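PDB 7CNE: sphingomyelinase C from Streptomyces griseocarneus, which is a single-chain bacterial enzyme of the endonuclease/exonuclease/phosphatase family, with the DNase I-like fold in which two beta sheets pack together between helices. Local coordinates for residues H145-H150 against V189-D194; Q152-G157 against A165-Q170; Y224-K229 against E244-V249; Y248-N253 against W261-V266. One frame throughout, in Å; residues are numbered along the deposited sequence.

Contacts 1, 3 and 4 are joined by strands 188-192 and 247-251, neighbours in the six-stranded sheet: Leu191 N lies 2.8 Å from Leu250 O and Gly193 N 3.0 Å from Tyr248 O, both probable hydrogen bonds. The centres of contacts 1 and 4 are about 10 Å apart, and contact 4 carries strand 247-251 across to the seven-stranded sheet. Contacts 3 and 4 share Tyr248 and Val249. Contact 2 belongs to the connection between the strands of contact 1, its centre about 17 Å away. Succinic acid, probably from the crystallisation liquor, binds with nearest atoms about 3 Å from the Asp194 side chain; those of Ser153 and Phe226 each lie about 4 Å from a succinic acid.

Contact 1 of 4, residues H145-H150 against V189-D194; sequences HVVGTH and VMLAGD
The two parallel strands of a beta-alpha-beta unit meet here, with His145 to His150 paired one to one with Val189 to Asp194. Met190 N donates to His145 O (2.9 Å), Val147 N to Met190 O (2.8 Å) and Ala192 N to Val147 O (2.8 Å), the last almost collinear with the carbonyl. The ladder then weakens: Thr149 N still binds Ala192 O at 3.0 Å, but Asp194 N to Thr149 O is a weak bond of 3.4 Å where the chain turns a corner at Gly193. Helix 162-180 connects the two strands, and Phe132 of the neighbouring strand 131-139 packs on Val147 and Thr149. On the sheet face of those two residues, Leu191 CD1 touches Val147 CG1 (3.7 Å) and Thr149 CG2 (4.0 Å). At the C-terminal end both polar side chains extend from the strands with CG anti to the backbone N (chi1 -176° in His150); imidazole and carboxylate lie side by side, pointing the same way, their planes 23° apart. NE2 of His150 is 3.2 Å from OD2 of Asp194, yet the angle is too poor for a hydrogen bond; NE2 instead binds succinic acid, and OD2 accepts from Asn16 ND2.

Contact 2 of 4, residues Q152-G157 against A165-Q170; sequences QSTDSG and ADRSRQ
Arg167 NH1 is shared by two oxygens of the facing loop, donating to Gln152 O at 2.9 Å and to Thr154 OG1 at 3.1 Å. The loop leads from strand 142-150 into helix 162-180, so the helix is bonded through its own side chains to the chain that enters it, within the crossover of a beta-alpha-beta unit. Gln152 O lies in the guanidinium plane, whereas NH1 approaches from above the plane of that carbonyl; Thr154 OG1 is tilted 20° from the guanidinium. A bend at chi3 (-71°) turns NE away from an extended course, and NE forms a salt bridge with Glu203. The aliphatic part of the same side chain also packs, CG resting 3.5 Å from Gln152 CB. One turn along, Gln170 OE1 receives Gln152 N in a short bond of 2.7 Å, and its NE2 binds Asp120 O. The Gln152 and Gln170 side chains cross at about a right angle, their amide planes 36° apart; Gln152 OE1 accepts from the backbone N of Cys122, half of the Cys122-Cys158 disulfide. On the other branch, Gln152 NE2 donates to Ser153 O at 2.8 Å, in the carbonyl plane and on a lone pair.

Contact 3 of 4, residues Y224-K229 against E244-V249; sequences YSFDTK and EDLDYV
Glu244 pairs with Phe226 in a single antiparallel, hydrogen-bonded bridge: Phe226 N donates to Glu244 O (2.9 Å) and Glu244 N returns a bond to Phe226 O (3.1 Å). Both donors are tilted from the plane of the carbonyl they meet. Glu244 O also has Tyr224 CB against it at 3.3 Å, near the plane of the tyrosine ring. At Asp245 the side chain takes over from the backbone. Its CG is anti to the backbone N (chi1 -170°), and OD1 receives Ser225 N at 2.9 Å on its anti side, while OD2 is held by a salt bridge to Arg219 and a hydrogen bond from Ser199. Leu246 contributes in two ways: its backbone N donates to Ser225 OG (2.9 Å), and its CD1 packs on Phe226 CB at 3.9 Å. Asp247, where the strand begins, accepts the hydroxyl proton of Ser225 OG on OD2 in a short bond of 2.6 Å, from the anti side and 25° out of the carboxylate plane. Ser225 OG, set between its own backbone N and carbonyl carbon, is therefore gripped from two consecutive residues, as acceptor from Leu246 and donor to Asp247, and the buried hydroxyl has both roles filled. The same OD2 is hydrogen-bonded to His290 ND1, so Ser225 helps position the aspartate of an Asp-His pair at the start of strand 247-251 in this DNase I-like fold.

Contact 4 of 4, residues Y248-N253 against W261-V266; sequences YVLHRN and WRNTVV
Val249 O is held by two side chains, Trp261 NE1 and Asn263 ND2, each donating from 2.9 Å, and this is the tight heart of the contact. The Asn263 amide spans the valine backbone: OD1 takes Val249 N at 2.9 Å in a nearly straight bond (171°), while ND2 serves the carbonyl of the same residue and also Arg262 O. Val249 O lies in the indole plane, although NE1 stands above the plane of the carbonyl. Val249 CG1 packs on Trp261 CZ2 at 3.9 Å. Over one face of the Trp261 indole comes the edge of His251, an edge-to-face pair with the His251 and Trp261 planes at 79°; His251 NE2 sits over the ring system and is 3.3 Å from Trp261 CD2. Strands 248-251 and 261-265 run antiparallel but belong to different sheets of the DNase I-like sandwich, the axes of the two segments coming within 7.5 Å, and these side chains bridge the gap. Ala295 of strand 293-297 packs against Val249, Trp261 and Asn263. The contact thins at Leu250, whose CD2 comes no nearer to Asn263 OD1 than 4.2 Å. Beyond, partly exposed Arg262 sets off from its backbone away from strand 248-251; its NE is hydrogen-bonded to Ser218 OG.

Contact 1 of 4, residues H145-H150 against V189-D194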
# COMPACT_ATOMS: atom_id res chain seq x y z
N HIS A 145 14.48 -7.01 -0.72
CA HIS A 145 13.94 -6.04 -1.66
C HIS A 145 12.44 -5.94 -1.47
O HIS A 145 11.75 -6.96 -1.38
CB HIS A 145 14.27 -6.44 -3.11
CG HIS A 145 15.72 -6.71 -3.34
ND1 HIS A 145 16.52 -5.87 -4.10
CD2 HIS A 145 16.53 -7.70 -2.89
CE1 HIS A 145 17.75 -6.35 -4.11
NE2 HIS A 145 17.78 -7.45 -3.38
N VAL A 146 11.93 -4.71 -1.40
CA VAL A 146 10.50 -4.47 -1.21
C VAL A 146 10.05 -3.48 -2.27
O VAL A 146 10.68 -2.43 -2.45
CB VAL A 146 10.18 -3.93 0.20
CG1 VAL A 146 8.68 -3.67 0.33
CG2 VAL A 146 10.64 -4.92 1.25
N VAL A 147 8.96 -3.80 -2.96
CA VAL A 147 8.22 -2.85 -3.78
C VAL A 147 6.92 -2.54 -3.05
O VAL A 147 6.16 -3.45 -2.73
CB VAL A 147 7.94 -3.38 -5.20
CG1 VAL A 147 7.08 -2.37 -6.00
CG2 VAL A 147 9.24 -3.72 -5.93
N GLY A 148 6.67 -1.27 -2.79
CA GLY A 148 5.44 -0.82 -2.16
C GLY A 148 4.64 -0.04 -3.18
O GLY A 148 5.20 0.77 -3.92
N THR A 149 3.33 -0.29 -3.25
CA THR A 149 2.56 0.35 -4.30
C THR A 149 1.09 0.43 -3.92
O THR A 149 0.64 -0.09 -2.89
CB THR A 149 2.74 -0.37 -5.65
OG1 THR A 149 2.27 0.47 -6.71
CG2 THR A 149 1.96 -1.68 -5.67
N HIS A 150 0.36 1.14 -4.78
CA HIS A 150 -1.09 1.24 -4.75
C HIS A 150 -1.51 1.19 -6.22
O HIS A 150 -1.28 2.15 -6.95
CB HIS A 150 -1.52 2.55 -4.09
CG HIS A 150 -3.00 2.70 -3.93
ND1 HIS A 150 -3.59 3.89 -3.53
CD2 HIS A 150 -4.02 1.82 -4.11
CE1 HIS A 150 -4.90 3.73 -3.49
NE2 HIS A 150 -5.19 2.48 -3.82
N VAL A 189 12.44 -10.86 -2.50
CA VAL A 189 11.80 -9.76 -3.21
C VAL A 189 10.31 -9.84 -2.92
O VAL A 189 9.65 -10.81 -3.33
CB VAL A 189 12.04 -9.80 -4.72
CG1 VAL A 189 11.48 -8.51 -5.35
CG2 VAL A 189 13.54 -9.98 -5.03
N MET A 190 9.77 -8.85 -2.21
CA MET A 190 8.36 -8.81 -1.85
C MET A 190 7.67 -7.63 -2.53
O MET A 190 8.25 -6.54 -2.66
CB MET A 190 8.18 -8.69 -0.34
CG MET A 190 8.52 -9.96 0.43
SD MET A 190 8.40 -9.71 2.22
CE MET A 190 10.01 -9.01 2.56
N LEU A 191 6.43 -7.84 -2.95
CA LEU A 191 5.55 -6.78 -3.42
C LEU A 191 4.47 -6.58 -2.36
O LEU A 191 3.79 -7.54 -1.99
CB LEU A 191 4.92 -7.13 -4.77
CG LEU A 191 3.80 -6.20 -5.26
CD1 LEU A 191 4.36 -4.83 -5.61
CD2 LEU A 191 3.11 -6.80 -6.46
N ALA A 192 4.33 -5.35 -1.86
CA ALA A 192 3.39 -5.07 -0.79
C ALA A 192 2.54 -3.88 -1.20
O ALA A 192 3.08 -2.86 -1.64
CB ALA A 192 4.13 -4.76 0.53
N GLY A 193 1.23 -4.00 -1.06
CA GLY A 193 0.42 -2.84 -1.36
C GLY A 193 -1.06 -3.15 -1.43
O GLY A 193 -1.50 -4.29 -1.26
N ASP A 194 -1.81 -2.07 -1.63
CA ASP A 194 -3.20 -2.14 -2.07
C ASP A 194 -3.16 -2.41 -3.56
O ASP A 194 -2.97 -1.49 -4.37
CB ASP A 194 -3.91 -0.82 -1.75
CG ASP A 194 -5.36 -0.83 -2.16
OD1 ASP A 194 -5.80 -1.77 -2.85
OD2 ASP A 194 -6.07 0.12 -1.77

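Contact 2 of 4, residues Q152-G157 against A165-Q170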
# COMPACT_ATOMS: atom_id res chain seq x y z
N GLN A 152 -3.88 0.49 -9.81
CA GLN A 152 -5.01 1.20 -10.42
C GLN A 152 -6.34 0.86 -9.76
O GLN A 152 -6.70 -0.31 -9.60
CB GLN A 152 -5.07 0.84 -11.91
CG GLN A 152 -6.35 1.30 -12.63
CD GLN A 152 -6.37 2.79 -12.84
OE1 GLN A 152 -5.40 3.35 -13.32
NE2 GLN A 152 -7.48 3.44 -12.47
N SER A 153 -7.09 1.89 -9.39
CA SER A 153 -8.40 1.68 -8.79
C SER A 153 -9.46 1.46 -9.88
O SER A 153 -9.27 1.80 -11.05
CB SER A 153 -8.80 2.87 -7.91
OG SER A 153 -8.97 4.04 -8.70
N THR A 154 -10.58 0.87 -9.48
CA THR A 154 -11.69 0.63 -10.40
C THR A 154 -12.54 1.90 -10.45
O THR A 154 -13.57 2.04 -9.78
CB THR A 154 -12.48 -0.61 -9.98
OG1 THR A 154 -11.59 -1.74 -10.01
CG2 THR A 154 -13.65 -0.87 -10.93
N ASP A 155 -12.09 2.85 -11.27
CA ASP A 155 -12.50 4.24 -11.20
C ASP A 155 -13.57 4.58 -12.23
O ASP A 155 -13.64 4.00 -13.31
CB ASP A 155 -11.30 5.17 -11.42
CG ASP A 155 -11.68 6.63 -11.29
OD1 ASP A 155 -11.95 7.05 -10.14
OD2 ASP A 155 -11.74 7.35 -12.31
N SER A 156 -14.39 5.58 -11.87
CA SER A 156 -15.48 6.05 -12.71
C SER A 156 -15.01 6.50 -14.08
O SER A 156 -15.73 6.34 -15.07
CB SER A 156 -16.19 7.21 -11.99
OG SER A 156 -17.56 7.25 -12.33
N GLY A 157 -13.82 7.09 -14.16
CA GLY A 157 -13.26 7.60 -15.39
C GLY A 157 -12.63 6.56 -16.28
O GLY A 157 -12.22 6.88 -17.40
N ALA A 165 -7.29 -3.82 -17.11
CA ALA A 165 -6.23 -3.85 -18.13
C ALA A 165 -5.01 -3.06 -17.68
O ALA A 165 -3.87 -3.48 -17.89
CB ALA A 165 -6.76 -3.32 -19.45
N ASP A 166 -5.23 -1.89 -17.07
CA ASP A 166 -4.09 -1.09 -16.65
C ASP A 166 -3.43 -1.66 -15.40
O ASP A 166 -2.20 -1.59 -15.28
CB ASP A 166 -4.52 0.36 -16.44
CG ASP A 166 -4.67 1.10 -17.75
OD1 ASP A 166 -4.17 0.58 -18.77
OD2 ASP A 166 -5.27 2.18 -17.78
N ARG A 167 -4.20 -2.26 -14.48
CA ARG A 167 -3.55 -2.99 -13.38
C ARG A 167 -2.62 -4.05 -13.92
O ARG A 167 -1.50 -4.23 -13.42
CB ARG A 167 -4.60 -3.63 -12.45
CG ARG A 167 -5.28 -2.67 -11.49
CD ARG A 167 -6.02 -3.40 -10.38
NE ARG A 167 -7.23 -4.09 -10.83
CZ ARG A 167 -8.43 -3.52 -10.94
NH1 ARG A 167 -8.60 -2.23 -10.65
NH2 ARG A 167 -9.47 -4.26 -11.33
N SER A 168 -3.06 -4.80 -14.93
CA SER A 168 -2.21 -5.83 -15.51
C SER A 168 -0.90 -5.23 -16.00
O SER A 168 0.18 -5.75 -15.71
CB SER A 168 -2.94 -6.54 -16.65
OG SER A 168 -2.10 -7.47 -17.32
N ARG A 169 -0.98 -4.11 -16.73
CA ARG A 169 0.24 -3.46 -17.21
C ARG A 169 1.08 -2.93 -16.04
O ARG A 169 2.32 -2.96 -16.10
CB ARG A 169 -0.11 -2.32 -18.17
CG ARG A 169 -0.62 -2.82 -19.55
CD ARG A 169 -1.66 -1.88 -20.18
NE ARG A 169 -2.05 -2.34 -21.52
CZ ARG A 169 -2.92 -3.32 -21.75
NH1 ARG A 169 -3.51 -3.96 -20.73
NH2 ARG A 169 -3.22 -3.67 -23.00
N GLN A 170 0.44 -2.45 -14.98
CA GLN A 170 1.20 -1.97 -13.82
C GLN A 170 1.98 -3.11 -13.16
O GLN A 170 3.16 -2.95 -12.82
CB GLN A 170 0.27 -1.30 -12.81
CG GLN A 170 -0.33 0.03 -13.32
CD GLN A 170 -1.28 0.68 -12.33
OE1 GLN A 170 -1.65 0.08 -11.31
NE2 GLN A 170 -1.69 1.92 -12.61

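Contact 3 of 4, residues Y224-K229 against E244-V249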
# COMPACT_ATOMS: atom_id res chain seq x y z
N TYR A 224 -12.22 -10.10 4.15
CA TYR A 224 -12.27 -8.94 3.25
C TYR A 224 -11.47 -7.78 3.82
O TYR A 224 -11.90 -7.15 4.79
CB TYR A 224 -13.72 -8.49 3.01
CG TYR A 224 -14.65 -9.60 2.58
CD1 TYR A 224 -14.60 -10.12 1.29
CD2 TYR A 224 -15.60 -10.11 3.46
CE1 TYR A 224 -15.46 -11.14 0.90
CE2 TYR A 224 -16.46 -11.12 3.08
CZ TYR A 224 -16.39 -11.63 1.80
OH TYR A 224 -17.25 -12.63 1.43
N SER A 225 -10.34 -7.44 3.19
CA SER A 225 -9.61 -6.27 3.64
C SER A 225 -10.27 -4.96 3.21
O SER A 225 -9.87 -3.90 3.71
CB SER A 225 -8.16 -6.32 3.13
OG SER A 225 -8.09 -5.99 1.76
N PHE A 226 -11.27 -5.00 2.31
CA PHE A 226 -12.09 -3.82 2.00
C PHE A 226 -13.56 -4.20 2.20
O PHE A 226 -14.28 -4.51 1.24
CB PHE A 226 -11.83 -3.28 0.60
CG PHE A 226 -12.46 -1.95 0.35
CD1 PHE A 226 -12.02 -0.82 1.03
CD2 PHE A 226 -13.52 -1.82 -0.53
CE1 PHE A 226 -12.61 0.41 0.83
CE2 PHE A 226 -14.12 -0.58 -0.74
CZ PHE A 226 -13.66 0.53 -0.06
N ASP A 227 -14.01 -4.16 3.45
CA ASP A 227 -15.31 -4.70 3.85
C ASP A 227 -16.33 -3.56 3.86
O ASP A 227 -16.48 -2.85 4.85
CB ASP A 227 -15.22 -5.38 5.21
CG ASP A 227 -16.42 -6.29 5.49
OD1 ASP A 227 -17.53 -5.94 5.06
OD2 ASP A 227 -16.23 -7.34 6.14
N THR A 228 -17.05 -3.42 2.75
CA THR A 228 -18.10 -2.42 2.62
C THR A 228 -19.30 -2.66 3.54
O THR A 228 -20.22 -1.84 3.56
CB THR A 228 -18.58 -2.38 1.16
OG1 THR A 228 -18.96 -3.71 0.78
CG2 THR A 228 -17.43 -1.93 0.27
N LYS A 229 -19.32 -3.76 4.29
CA LYS A 229 -20.39 -3.97 5.26
C LYS A 229 -19.94 -3.70 6.70
O LYS A 229 -20.56 -2.89 7.39
CB LYS A 229 -20.94 -5.40 5.13
CG LYS A 229 -21.99 -5.75 6.18
CD LYS A 229 -22.30 -7.25 6.18
CE LYS A 229 -23.63 -7.54 6.88
NZ LYS A 229 -23.72 -6.85 8.20
N GLU A 244 -14.78 -6.74 -0.88
CA GLU A 244 -13.66 -7.37 -1.58
C GLU A 244 -12.41 -7.35 -0.70
O GLU A 244 -12.42 -6.89 0.44
CB GLU A 244 -13.40 -6.74 -2.96
CG GLU A 244 -14.64 -6.24 -3.68
CD GLU A 244 -14.38 -5.74 -5.09
OE1 GLU A 244 -13.28 -5.24 -5.38
OE2 GLU A 244 -15.30 -5.89 -5.93
N ASP A 245 -11.33 -7.88 -1.26
CA ASP A 245 -10.17 -8.31 -0.48
C ASP A 245 -8.94 -7.98 -1.32
O ASP A 245 -8.56 -8.78 -2.19
CB ASP A 245 -10.27 -9.80 -0.17
CG ASP A 245 -9.25 -10.25 0.81
OD1 ASP A 245 -8.88 -9.45 1.71
OD2 ASP A 245 -8.80 -11.42 0.69
N LEU A 246 -8.31 -6.83 -1.04
CA LEU A 246 -7.48 -6.14 -2.02
C LEU A 246 -6.01 -5.99 -1.68
O LEU A 246 -5.25 -5.52 -2.54
CB LEU A 246 -8.05 -4.73 -2.27
CG LEU A 246 -9.54 -4.65 -2.65
CD1 LEU A 246 -9.99 -3.19 -2.83
CD2 LEU A 246 -9.74 -5.44 -3.92
N ASP A 247 -5.57 -6.35 -0.47
CA ASP A 247 -4.27 -5.93 0.07
C ASP A 247 -3.39 -7.15 0.32
O ASP A 247 -3.84 -8.13 0.90
CB ASP A 247 -4.49 -5.11 1.35
CG ASP A 247 -5.38 -3.88 1.11
OD1 ASP A 247 -4.89 -2.90 0.50
OD2 ASP A 247 -6.56 -3.87 1.53
N TYR A 248 -2.12 -7.07 -0.11
CA TYR A 248 -1.26 -8.25 -0.20
C TYR A 248 0.19 -7.91 0.14
O TYR A 248 0.64 -6.78 -0.05
CB TYR A 248 -1.25 -8.85 -1.61
CG TYR A 248 -2.61 -9.22 -2.18
CD1 TYR A 248 -3.37 -8.30 -2.88
CD2 TYR A 248 -3.10 -10.53 -2.05
CE1 TYR A 248 -4.60 -8.65 -3.43
CE2 TYR A 248 -4.33 -10.89 -2.59
CZ TYR A 248 -5.07 -9.94 -3.28
OH TYR A 248 -6.31 -10.27 -3.82
N VAL A 249 0.92 -8.93 0.60
CA VAL A 249 2.39 -8.92 0.62
C VAL A 249 2.83 -10.27 0.07
O VAL A 249 2.65 -11.29 0.74
CB VAL A 249 2.98 -8.69 2.02
CG1 VAL A 249 4.53 -8.60 1.96
CG2 VAL A 249 2.36 -7.46 2.69

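Contact 4 of 4, residues Y248-N253 against W261-V266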
# COMPACT_ATOMS: atom_id res chain seq x y z
N TYR A 248 -2.12 -7.07 -0.11
CA TYR A 248 -1.26 -8.25 -0.20
C TYR A 248 0.19 -7.91 0.14
O TYR A 248 0.64 -6.78 -0.05
CB TYR A 248 -1.25 -8.85 -1.61
CG TYR A 248 -2.61 -9.22 -2.18
CD1 TYR A 248 -3.37 -8.30 -2.88
CD2 TYR A 248 -3.10 -10.53 -2.05
CE1 TYR A 248 -4.60 -8.65 -3.43
CE2 TYR A 248 -4.33 -10.89 -2.59
CZ TYR A 248 -5.07 -9.94 -3.28
OH TYR A 248 -6.31 -10.27 -3.82
N VAL A 249 0.92 -8.93 0.60
CA VAL A 249 2.39 -8.92 0.62
C VAL A 249 2.83 -10.27 0.07
O VAL A 249 2.65 -11.29 0.74
CB VAL A 249 2.98 -8.69 2.02
CG1 VAL A 249 4.53 -8.60 1.96
CG2 VAL A 249 2.36 -7.46 2.69
N LEU A 250 3.39 -10.28 -1.13
CA LEU A 250 3.66 -11.52 -1.84
C LEU A 250 5.10 -11.56 -2.34
O LEU A 250 5.61 -10.57 -2.88
CB LEU A 250 2.70 -11.70 -3.03
CG LEU A 250 1.22 -11.82 -2.68
CD1 LEU A 250 0.31 -11.77 -3.94
CD2 LEU A 250 0.95 -13.08 -1.86
N HIS A 251 5.75 -12.71 -2.15
CA HIS A 251 7.11 -12.92 -2.63
C HIS A 251 7.13 -13.15 -4.14
O HIS A 251 6.12 -13.49 -4.76
CB HIS A 251 7.74 -14.11 -1.90
CG HIS A 251 8.08 -13.81 -0.48
ND1 HIS A 251 9.29 -13.27 -0.10
CD2 HIS A 251 7.35 -13.95 0.66
CE1 HIS A 251 9.30 -13.10 1.21
NE2 HIS A 251 8.14 -13.50 1.69
N ARG A 252 8.32 -12.98 -4.71
CA ARG A 252 8.56 -13.14 -6.14
C ARG A 252 8.98 -14.57 -6.45
O ARG A 252 9.81 -15.15 -5.75
CB ARG A 252 9.64 -12.17 -6.59
CG ARG A 252 9.94 -12.17 -8.07
CD ARG A 252 10.65 -10.87 -8.45
NE ARG A 252 11.10 -10.84 -9.84
CZ ARG A 252 10.36 -10.42 -10.86
NH1 ARG A 252 9.12 -9.99 -10.67
NH2 ARG A 252 10.88 -10.44 -12.08
N ASN A 253 8.42 -15.14 -7.52
CA ASN A 253 8.82 -16.48 -7.93
C ASN A 253 10.32 -16.55 -8.19
O ASN A 253 10.92 -15.62 -8.73
CB ASN A 253 8.05 -16.92 -9.17
CG ASN A 253 6.61 -17.27 -8.87
OD1 ASN A 253 6.31 -17.85 -7.82
ND2 ASN A 253 5.70 -16.93 -9.79
N TRP A 261 4.54 -18.73 4.44
CA TRP A 261 4.29 -17.30 4.38
C TRP A 261 2.79 -17.02 4.43
O TRP A 261 2.01 -17.62 3.68
CB TRP A 261 4.89 -16.73 3.09
CG TRP A 261 4.79 -15.25 2.98
CD1 TRP A 261 3.95 -14.55 2.16
CD2 TRP A 261 5.58 -14.29 3.68
NE1 TRP A 261 4.16 -13.19 2.32
CE2 TRP A 261 5.16 -13.01 3.25
CE3 TRP A 261 6.59 -14.38 4.64
CZ2 TRP A 261 5.72 -11.84 3.74
CZ3 TRP A 261 7.15 -13.22 5.13
CH2 TRP A 261 6.71 -11.96 4.68
N ARG A 262 2.39 -16.11 5.31
CA ARG A 262 0.99 -15.80 5.54
C ARG A 262 0.71 -14.32 5.29
O ARG A 262 1.57 -13.46 5.51
CB ARG A 262 0.61 -16.19 6.99
CG ARG A 262 -0.81 -15.80 7.42
CD ARG A 262 -1.17 -16.46 8.76
NE ARG A 262 -1.35 -17.90 8.62
CZ ARG A 262 -1.89 -18.69 9.54
NH1 ARG A 262 -2.27 -18.20 10.72
NH2 ARG A 262 -2.02 -19.99 9.30
N ASN A 263 -0.49 -14.02 4.79
CA ASN A 263 -1.09 -12.69 4.86
C ASN A 263 -2.30 -12.79 5.79
O ASN A 263 -3.21 -13.57 5.52
CB ASN A 263 -1.57 -12.18 3.49
CG ASN A 263 -0.44 -11.77 2.54
OD1 ASN A 263 -0.71 -11.19 1.47
ND2 ASN A 263 0.81 -12.07 2.89
N THR A 264 -2.31 -12.00 6.86
CA THR A 264 -3.45 -11.98 7.79
C THR A 264 -4.17 -10.64 7.70
O THR A 264 -3.56 -9.59 7.92
CB THR A 264 -2.99 -12.25 9.22
OG1 THR A 264 -2.31 -13.51 9.27
CG2 THR A 264 -4.20 -12.32 10.15
N VAL A 265 -5.46 -10.69 7.38
CA VAL A 265 -6.29 -9.49 7.39
C VAL A 265 -6.77 -9.27 8.82
O VAL A 265 -7.42 -10.14 9.41
CB VAL A 265 -7.48 -9.63 6.43
CG1 VAL A 265 -8.26 -8.31 6.33
CG2 VAL A 265 -7.00 -10.10 5.04
N VAL A 266 -6.43 -8.13 9.40
CA VAL A 266 -6.62 -7.88 10.83
C VAL A 266 -7.73 -6.85 10.98
O VAL A 266 -7.54 -5.67 10.68
CB VAL A 266 -5.33 -7.40 11.50
CG1 VAL A 266 -5.61 -7.01 12.94
CG2 VAL A 266 -4.25 -8.48 11.44